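Local coordinates for probable E3 ubiquitin-protein ligase HERC1 (Homo sapiens, PDB 4QT6), which probably acts as an E3 ubiquitin-protein ligase, of which the fragment here is the SPRY domain, a beta-sandwich module that in relatives usually mediates protein-protein recognition, at residues L29-T35 with A134-C139; T55-R61 with S73-R79. All coordinates share one frame; numbering follows the deposited sequence.

How the contacts relate
Contacts 1 and 2 show how one antiparallel sheet is assembled from segments both near and far in sequence. The two centres lie about 11 Å apart, and the sheet itself joins them: strand 137-142, which pairs with strand 26-30 in contact 1, also flanks strand 55-60, which pairs with strand 75-79 in contact 2. Ser60 N probably donates to Tyr137 O at 2.9 Å. A second probable bond runs from Cys139 N to Gly58 O, also 2.9 Å, and Cys139 SG packs 3.4 Å from Val59 C. Contact 2, closer to the centre of the chain, is the more buried. Formamide molecules lie beside both: one near Thr32 and Val34, others at Tyr78 and Arg79.

Contact 1 of 2, residues L29-T35 with A134-C139; sequences LASTGVT and AELYPC. With ARF (formamide), chain D.
Gly33 lies over one face of the Tyr137 ring, its CA 3.8 Å from the centroid and 27° off the normal, a CH-pi contact displaced toward the rim on the CD2-CE2 side. Ser31 O stands at the ring edge near its plane, while Leu29 CD2 and Ala30 O approach obliquely. With CG of Tyr137 beside its backbone N (chi1 -59°), the ring reaches into the turn 31-33. The glycine lets the chain pass this close: a beta carbon there would collide with Glu135 OE2 and press on the ring at CE2. Leu29 crosses Tyr137 at about a right angle, its CD2 3.8 Å from Tyr137 CB, while its CD1 meets Cys139 CB.

In the SPRY beta-sandwich, strands 26-30 and 137-142 are neighbours in one sheet, and this contact marks where their regular pairing gives way. Ala30 N bonds Pro138 O at 2.9 Å, with the donor tilted 21° from the carbonyl plane. Beyond the loop the register shifts by two residues, and Val34 and Leu136 form a single antiparallel bridge with both bonds made: Val34 N to Leu136 O at 2.8 Å and Leu136 N to Val34 O at 3.1 Å.

Ala30 CB packs against Pro138 CB, and the proline leans on Trp41 and Phe43 of strand 38-47. A formamide lies against Val34 CG2, its nitrogen 3.8 Å away. Farther along, the extended Glu135 side chain runs beside Thr35, whose CG2 comes 3.4 Å from Glu135 CD. A water accepts from Gly33 N at 2.9 Å and makes a weak bond to Glu135 OE2.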
ATOM      1  N   LEU A  29       8.330  -0.607   2.536  1.00 16.29           N
ATOM      2  CA  LEU A  29       7.603  -1.330   3.574  1.00 16.58           C
ATOM      3  C   LEU A  29       7.757  -0.693   4.942  1.00 16.29           C
ATOM      4  O   LEU A  29       8.783  -0.070   5.253  1.00 15.90           O
ATOM      5  CB  LEU A  29       8.082  -2.782   3.675  1.00 16.59           C
ATOM      6  CG  LEU A  29       7.520  -3.777   2.644  1.00 16.88           C
ATOM      7  CD1 LEU A  29       7.794  -3.391   1.192  1.00 17.52           C
ATOM      8  CD2 LEU A  29       8.103  -5.145   2.962  1.00 16.14           C
ATOM      9  N   ALA A  30       6.752  -0.932   5.776  1.00 15.62           N
ATOM     10  CA  ALA A  30       6.791  -0.510   7.162  1.00 16.57           C
ATOM     11  C   ALA A  30       7.833  -1.296   7.943  1.00 17.33           C
ATOM     12  O   ALA A  30       8.250  -2.398   7.556  1.00 17.49           O
ATOM     13  CB  ALA A  30       5.433  -0.662   7.797  1.00 16.94           C
ATOM     14  N   SER A  31       8.197  -0.764   9.102  1.00 17.70           N
ATOM     15  CA  SER A  31       9.169  -1.418   9.948  1.00 19.65           C
ATOM     16  C   SER A  31       8.724  -2.760  10.508  1.00 20.45           C
ATOM     17  O   SER A  31       9.499  -3.759  10.504  1.00 22.77           O
ATOM     18  CB  SER A  31       9.531  -0.470  11.102  1.00 21.55           C
ATOM     19  OG  SER A  31      10.126   0.713  10.615  1.00 22.13           O
ATOM     20  N   THR A  32       7.480  -2.813  10.966  0.50 20.49           N
ATOM     21  CA  THR A  32       6.978  -3.962  11.720  1.00 21.47           C
ATOM     22  C   THR A  32       5.998  -4.805  10.911  1.00 20.96           C
ATOM     23  O   THR A  32       5.107  -4.282  10.257  1.00 21.97           O
ATOM     24  CB  THR A  32       6.188  -3.490  12.968  0.50 20.86           C
ATOM     25  OG1 THR A  32       6.927  -2.477  13.666  0.50 21.64           O
ATOM     26  CG2 THR A  32       5.905  -4.660  13.918  0.50 20.89           C
ATOM     27  N   GLY A  33       6.201  -6.115  10.976  1.00 21.23           N
ATOM     28  CA  GLY A  33       5.361  -7.053  10.256  1.00 20.26           C
ATOM     29  C   GLY A  33       4.246  -7.570  11.130  1.00 21.04           C
ATOM     30  O   GLY A  33       4.322  -7.506  12.372  1.00 22.55           O
ATOM     31  N   VAL A  34       3.207  -8.084  10.475  1.00 18.62           N
ATOM     32  CA  VAL A  34       2.051  -8.677  11.134  1.00 18.44           C
ATOM     33  C   VAL A  34       2.064 -10.186  10.882  1.00 19.57           C
ATOM     34  O   VAL A  34       2.169 -10.611   9.725  1.00 17.99           O
ATOM     35  CB  VAL A  34       0.746  -8.058  10.594  1.00 19.72           C
ATOM     36  CG1 VAL A  34      -0.479  -8.604  11.327  1.00 20.51           C
ATOM     37  CG2 VAL A  34       0.785  -6.545  10.730  1.00 20.80           C
ATOM     38  N   THR A  35       1.941 -10.984  11.947  1.00 18.23           N
ATOM     39  CA  THR A  35       2.055 -12.444  11.813  1.00 18.65           C
ATOM     40  C   THR A  35       0.869 -13.252  12.307  1.00 19.24           C
ATOM     41  O   THR A  35       0.811 -14.479  12.101  1.00 18.68           O
ATOM     42  CB  THR A  35       3.330 -12.962  12.495  1.00 18.67           C
ATOM     43  OG1 THR A  35       3.381 -12.459  13.829  1.00 20.23           O
ATOM     44  CG2 THR A  35       4.544 -12.492  11.759  1.00 20.10           C
ATOM     45  N   ALA A 134       2.883 -15.780   5.684  1.00 19.07           N
ATOM     46  CA  ALA A 134       3.031 -15.917   7.107  1.00 19.09           C
ATOM     47  C   ALA A 134       3.243 -14.582   7.792  1.00 19.49           C
ATOM     48  O   ALA A 134       2.807 -14.409   8.940  1.00 19.86           O
ATOM     49  CB  ALA A 134       4.189 -16.830   7.438  1.00 20.89           C
ATOM     50  N   GLU A 135       3.958 -13.679   7.128  1.00 18.30           N
ATOM     51  CA  GLU A 135       4.235 -12.366   7.703  1.00 18.21           C
ATOM     52  C   GLU A 135       4.083 -11.311   6.620  1.00 18.22           C
ATOM     53  O   GLU A 135       4.604 -11.463   5.510  1.00 18.02           O
ATOM     54  CB  GLU A 135       5.638 -12.321   8.287  1.00 18.08           C
ATOM     55  CG  GLU A 135       6.004 -10.978   8.916  1.00 18.98           C
ATOM     56  CD  GLU A 135       7.094 -11.041   9.956  1.00 21.44           C
ATOM     57  OE1 GLU A 135       7.823 -12.040  10.039  1.00 23.02           O
ATOM     58  OE2 GLU A 135       7.207 -10.056  10.732  1.00 25.03           O
ATOM     59  N   LEU A 136       3.382 -10.233   6.945  1.00 17.63           N
ATOM     60  CA  LEU A 136       3.097  -9.179   5.969  1.00 18.00           C
ATOM     61  C   LEU A 136       3.364  -7.816   6.555  1.00 17.57           C
ATOM     62  O   LEU A 136       3.182  -7.587   7.761  1.00 18.10           O
ATOM     63  CB  LEU A 136       1.665  -9.248   5.428  1.00 19.06           C
ATOM     64  CG  LEU A 136       1.424 -10.423   4.474  1.00 19.31           C
ATOM     65  CD1 LEU A 136      -0.063 -10.592   4.177  1.00 19.78           C
ATOM     66  CD2 LEU A 136       2.204 -10.206   3.185  1.00 20.68           C
ATOM     67  N   TYR A 137       3.828  -6.920   5.690  1.00 15.98           N
ATOM     68  CA  TYR A 137       4.141  -5.551   6.102  1.00 16.44           C
ATOM     69  C   TYR A 137       3.285  -4.595   5.314  1.00 16.10           C
ATOM     70  O   TYR A 137       3.188  -4.710   4.104  1.00 16.54           O
ATOM     71  CB  TYR A 137       5.601  -5.196   5.810  1.00 16.64           C
ATOM     72  CG  TYR A 137       6.603  -6.074   6.482  1.00 16.51           C
ATOM     73  CD1 TYR A 137       6.898  -7.352   5.973  1.00 18.62           C
ATOM     74  CD2 TYR A 137       7.268  -5.652   7.614  1.00 17.78           C
ATOM     75  CE1 TYR A 137       7.811  -8.169   6.609  1.00 19.31           C
ATOM     76  CE2 TYR A 137       8.183  -6.480   8.247  1.00 19.66           C
ATOM     77  CZ  TYR A 137       8.453  -7.722   7.722  1.00 19.92           C
ATOM     78  OH  TYR A 137       9.382  -8.517   8.373  1.00 23.42           O
ATOM     79  N   PRO A 138       2.691  -3.599   5.981  1.00 15.75           N
ATOM     80  CA  PRO A 138       2.149  -2.453   5.231  1.00 14.89           C
ATOM     81  C   PRO A 138       3.154  -1.910   4.221  1.00 15.22           C
ATOM     82  O   PRO A 138       4.357  -1.866   4.509  1.00 16.09           O
ATOM     83  CB  PRO A 138       1.851  -1.430   6.332  1.00 15.02           C
ATOM     84  CG  PRO A 138       1.594  -2.262   7.538  1.00 15.19           C
ATOM     85  CD  PRO A 138       2.518  -3.439   7.443  1.00 15.01           C
ATOM     86  N   CYS A 139       2.687  -1.558   3.030  1.00 14.86           N
ATOM     87  CA  CYS A 139       3.576  -1.072   1.964  1.00 15.59           C
ATOM     88  C   CYS A 139       2.931  -0.093   1.037  1.00 15.45           C
ATOM     89  O   CYS A 139       1.725  -0.005   0.940  1.00 15.57           O
ATOM     90  CB  CYS A 139       4.121  -2.218   1.120  1.00 16.76           C
ATOM     91  SG  CYS A 139       2.931  -3.002   0.032  1.00 17.37           S
TER
HETATM   92  N   ARF D2203       1.672  -5.531  14.246  1.00 50.15           N
HETATM   93  C   ARF D2203       1.541  -4.207  14.355  1.00 53.05           C
HETATM   94  O   ARF D2203       2.103  -3.485  13.543  1.00 53.38           O
HETATM   95  O   HOH W   1       8.480  -7.377  12.294  1.00 39.44           O

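Contact 2 of 2, residues T55-R61 with S73-R79; sequences TCVGVSR and SDMWLYR. With ARF (formamide), chain C; ARF (formamide), chain B.
Arg61 swings its guanidinium obliquely across the outer rim of Trp76, NH1 3.4 Å from Trp76 CH2, at the end of an antiparallel pair in the SPRY beta-sandwich. Trp76 CH2 lies over one face of the guanidinium, the two planes 40° apart, and Asp132 pairs with NH2 in a salt bridge. The Arg61 chain is extended from CG to NE, carrying the group past Asp74 to Ser73 O at its edge.

Val57 and Val59 share a face with Tyr78 and Trp76; Val59 CG2, placed between its backbone N and carbonyl carbon, meets Trp76 CB at 3.9 Å. Between the valines, Gly58 has backbone angles at which a beta carbon would jam against the preceding carbonyl O; one would also strike Trp76 O, which Gly58 CA approaches at 3.2 Å. On the opposite face Cys56 SG touches Arg79 CB, and Ser60 OG meets selenomethionine Met75 CG while donating to Arg61 O at 2.7 Å.

Tyr78, its CG anti to the backbone N (chi1 173°), carries OH out to accept from a formamide nitrogen and bond Ser96 O. Arg79 bonds Tyr143 and Tyr86 through NE and NH1, while its NH2 donates almost straight, at 177°, to a second formamide's oxygen 3.0 Å away.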
ATOM      1  N   THR A  55       0.584   5.739  -7.536  1.00 20.55           N
ATOM      2  CA  THR A  55       0.712   5.028  -6.253  1.00 19.75           C
ATOM      3  C   THR A  55      -0.208   3.824  -6.153  1.00 19.57           C
ATOM      4  O   THR A  55      -1.380   3.891  -6.573  1.00 19.44           O
ATOM      5  CB  THR A  55       0.317   5.982  -5.125  1.00 20.36           C
ATOM      6  OG1 THR A  55       1.205   7.101  -5.135  1.00 20.10           O
ATOM      7  CG2 THR A  55       0.352   5.304  -3.745  1.00 20.62           C
ATOM      8  N   CYS A  56       0.294   2.770  -5.512  1.00 18.64           N
ATOM      9  CA  CYS A  56      -0.553   1.704  -4.965  1.00 18.16           C
ATOM     10  C   CYS A  56      -0.219   1.554  -3.492  1.00 17.79           C
ATOM     11  O   CYS A  56       0.918   1.801  -3.105  1.00 17.32           O
ATOM     12  CB  CYS A  56      -0.288   0.360  -5.607  1.00 19.36           C
ATOM     13  SG  CYS A  56      -0.637   0.269  -7.386  1.00 21.12           S
ATOM     14  N   VAL A  57      -1.195   1.143  -2.685  1.00 17.99           N
ATOM     15  CA  VAL A  57      -0.953   0.845  -1.264  1.00 17.72           C
ATOM     16  C   VAL A  57      -1.393  -0.556  -0.959  1.00 17.42           C
ATOM     17  O   VAL A  57      -2.193  -1.120  -1.682  1.00 17.70           O
ATOM     18  CB  VAL A  57      -1.673   1.841  -0.339  1.00 16.81           C
ATOM     19  CG1 VAL A  57      -1.280   3.263  -0.719  1.00 18.72           C
ATOM     20  CG2 VAL A  57      -3.205   1.682  -0.361  1.00 17.31           C
ATOM     21  N   GLY A  58      -0.862  -1.146   0.097  1.00 16.62           N
ATOM     22  CA  GLY A  58      -1.320  -2.470   0.467  1.00 16.39           C
ATOM     23  C   GLY A  58      -0.391  -3.122   1.452  1.00 15.32           C
ATOM     24  O   GLY A  58       0.044  -2.480   2.414  1.00 14.96           O
ATOM     25  N   VAL A  59      -0.128  -4.409   1.239  1.00 16.21           N
ATOM     26  CA  VAL A  59       0.803  -5.170   2.071  1.00 16.47           C
ATOM     27  C   VAL A  59       1.752  -5.993   1.198  1.00 17.06           C
ATOM     28  O   VAL A  59       1.435  -6.286   0.037  1.00 18.17           O
ATOM     29  CB  VAL A  59       0.062  -6.094   3.067  1.00 16.48           C
ATOM     30  CG1 VAL A  59      -0.663  -5.262   4.113  1.00 16.50           C
ATOM     31  CG2 VAL A  59      -0.898  -7.028   2.342  1.00 17.58           C
ATOM     32  N   SER A  60       2.903  -6.324   1.762  1.00 16.83           N
ATOM     33  CA  SER A  60       3.967  -7.038   1.060  1.00 16.52           C
ATOM     34  C   SER A  60       4.657  -8.054   1.948  1.00 17.62           C
ATOM     35  O   SER A  60       4.844  -7.846   3.161  1.00 17.27           O
ATOM     36  CB  SER A  60       5.025  -6.062   0.563  1.00 16.96           C
ATOM     37  OG  SER A  60       5.993  -6.717  -0.244  1.00 17.24           O
ATOM     38  N   ARG A  61       5.102  -9.127   1.297  1.00 17.82           N
ATOM     39  CA  ARG A  61       6.124 -10.003   1.842  1.00 19.50           C
ATOM     40  C   ARG A  61       7.472  -9.323   1.850  1.00 18.92           C
ATOM     41  O   ARG A  61       7.705  -8.357   1.105  1.00 19.24           O
ATOM     42  CB  ARG A  61       6.256 -11.244   0.957  1.00 22.06           C
ATOM     43  CG  ARG A  61       5.056 -12.138   0.990  1.00 23.46           C
ATOM     44  CD  ARG A  61       5.298 -13.319   0.065  1.00 24.49           C
ATOM     45  NE  ARG A  61       4.349 -14.389   0.356  1.00 25.23           N
ATOM     46  CZ  ARG A  61       3.253 -14.671  -0.338  1.00 25.94           C
ATOM     47  NH1 ARG A  61       2.893 -14.007  -1.438  1.00 24.00           N
ATOM     48  NH2 ARG A  61       2.516 -15.684   0.068  1.00 25.53           N
ATOM     49  N   SER A  73       3.121 -11.300  -6.992  1.00 20.44           N
ATOM     50  CA  SER A  73       2.493 -12.111  -5.943  1.00 21.15           C
ATOM     51  C   SER A  73       3.159 -11.880  -4.584  1.00 21.47           C
ATOM     52  O   SER A  73       2.765 -12.497  -3.592  1.00 22.54           O
ATOM     53  CB  SER A  73       2.563 -13.597  -6.334  1.00 22.12           C
ATOM     54  OG  SER A  73       1.708 -13.833  -7.457  1.00 24.41           O
ATOM     55  N   ASP A  74       4.148 -10.980  -4.533  1.00 20.49           N
ATOM     56  CA  ASP A  74       4.762 -10.610  -3.252  1.00 20.78           C
ATOM     57  C   ASP A  74       3.917  -9.585  -2.515  1.00 19.06           C
ATOM     58  O   ASP A  74       4.003  -9.502  -1.276  1.00 19.31           O
ATOM     59  CB  ASP A  74       6.172 -10.058  -3.453  1.00 21.71           C
ATOM     60  CG  ASP A  74       7.175 -11.132  -3.791  1.00 24.80           C
ATOM     61  OD1 ASP A  74       6.967 -12.308  -3.394  1.00 27.36           O
ATOM     62  OD2 ASP A  74       8.180 -10.778  -4.435  1.00 28.77           O
HETATM   63  N   MSE A  75       3.119  -8.839  -3.263  1.00 18.11           N
HETATM   64  CA  MSE A  75       2.310  -7.732  -2.735  1.00 17.90           C
HETATM   65  C   MSE A  75       0.850  -7.915  -3.060  1.00 18.18           C
HETATM   66  O   MSE A  75       0.467  -8.607  -4.020  1.00 17.92           O
HETATM   67  CB  MSE A  75       2.786  -6.383  -3.281  1.00 18.82           C
HETATM   68  CG  MSE A  75       4.299  -6.241  -3.158  1.00 19.06           C
HETATM   69 SE   MSE A  75       4.820  -4.430  -3.772  1.00 22.99          SE
HETATM   70  CE  MSE A  75       6.470  -4.327  -2.729  1.00 22.07           C
ATOM     71  N   TRP A  76       0.023  -7.291  -2.258  1.00 17.34           N
ATOM     72  CA  TRP A  76      -1.410  -7.182  -2.475  1.00 18.11           C
ATOM     73  C   TRP A  76      -1.684  -5.688  -2.524  1.00 18.70           C
ATOM     74  O   TRP A  76      -1.480  -4.973  -1.525  1.00 17.98           O
ATOM     75  CB  TRP A  76      -2.185  -7.803  -1.309  1.00 17.64           C
ATOM     76  CG  TRP A  76      -2.274  -9.309  -1.268  1.00 18.22           C
ATOM     77  CD1 TRP A  76      -3.368 -10.058  -1.611  1.00 19.34           C
ATOM     78  CD2 TRP A  76      -1.284 -10.236  -0.814  1.00 18.64           C
ATOM     79  NE1 TRP A  76      -3.104 -11.377  -1.437  1.00 19.62           N
ATOM     80  CE2 TRP A  76      -1.848 -11.533  -0.928  1.00 19.04           C
ATOM     81  CE3 TRP A  76       0.031 -10.118  -0.359  1.00 18.99           C
ATOM     82  CZ2 TRP A  76      -1.142 -12.677  -0.587  1.00 19.57           C
ATOM     83  CZ3 TRP A  76       0.725 -11.268  -0.010  1.00 19.58           C
ATOM     84  CH2 TRP A  76       0.128 -12.530  -0.113  1.00 19.55           C
ATOM     85  N   LEU A  77      -2.108  -5.182  -3.676  1.00 18.13           N
ATOM     86  CA  LEU A  77      -2.057  -3.750  -3.927  1.00 18.01           C
ATOM     87  C   LEU A  77      -3.372  -3.169  -4.388  1.00 18.67           C
ATOM     88  O   LEU A  77      -4.168  -3.826  -5.071  1.00 19.80           O
ATOM     89  CB  LEU A  77      -0.984  -3.432  -4.956  1.00 18.83           C
ATOM     90  CG  LEU A  77       0.439  -3.761  -4.562  1.00 18.61           C
ATOM     91  CD1 LEU A  77       1.378  -3.613  -5.755  1.00 19.12           C
ATOM     92  CD2 LEU A  77       0.897  -2.890  -3.397  1.00 18.84           C
ATOM     93  N   TYR A  78      -3.556  -1.898  -4.061  1.00 18.11           N
ATOM     94  CA  TYR A  78      -4.756  -1.120  -4.343  1.00 19.13           C
ATOM     95  C   TYR A  78      -4.277   0.187  -4.987  1.00 20.61           C
ATOM     96  O   TYR A  78      -3.490   0.961  -4.417  1.00 20.48           O
ATOM     97  CB  TYR A  78      -5.546  -0.934  -3.024  1.00 18.20           C
ATOM     98  CG  TYR A  78      -6.755  -0.041  -2.983  1.00 18.97           C
ATOM     99  CD1 TYR A  78      -7.588   0.098  -4.084  1.00 19.36           C
ATOM    100  CD2 TYR A  78      -7.137   0.583  -1.787  1.00 19.30           C
ATOM    101  CE1 TYR A  78      -8.708   0.920  -4.021  1.00 20.89           C
ATOM    102  CE2 TYR A  78      -8.261   1.390  -1.715  1.00 21.12           C
ATOM    103  CZ  TYR A  78      -9.055   1.540  -2.836  1.00 21.08           C
ATOM    104  OH  TYR A  78     -10.170   2.362  -2.748  1.00 21.98           O
ATOM    105  N   ARG A  79      -4.733   0.401  -6.220  1.00 21.54           N
ATOM    106  CA  ARG A  79      -4.201   1.451  -7.100  1.00 21.55           C
ATOM    107  C   ARG A  79      -5.013   2.753  -7.042  1.00 21.88           C
ATOM    108  O   ARG A  79      -6.243   2.751  -7.267  1.00 21.93           O
ATOM    109  CB  ARG A  79      -4.166   0.890  -8.527  1.00 22.32           C
ATOM    110  CG  ARG A  79      -3.640   1.813  -9.601  1.00 22.33           C
ATOM    111  CD  ARG A  79      -3.584   1.059 -10.922  1.00 23.98           C
ATOM    112  NE  ARG A  79      -3.329   1.925 -12.067  1.00 24.95           N
ATOM    113  CZ  ARG A  79      -3.682   1.643 -13.324  1.00 27.05           C
ATOM    114  NH1 ARG A  79      -4.328   0.505 -13.615  1.00 27.59           N
ATOM    115  NH2 ARG A  79      -3.396   2.509 -14.290  1.00 27.39           N
TER
HETATM  116  N   ARF C2202     -12.197   1.373  -0.929  0.50 24.39           N
HETATM  117  C   ARF C2202     -13.519   1.300  -1.125  0.50 25.80           C
HETATM  118  O   ARF C2202     -13.987   1.625  -2.210  0.50 25.66           O
HETATM  119  N   ARF B2201      -1.970   7.310 -13.928  1.00 29.08           N
HETATM  120  C   ARF B2201      -2.286   6.093 -14.366  1.00 29.52           C
HETATM  121  O   ARF B2201      -2.070   5.105 -13.681  1.00 27.79           O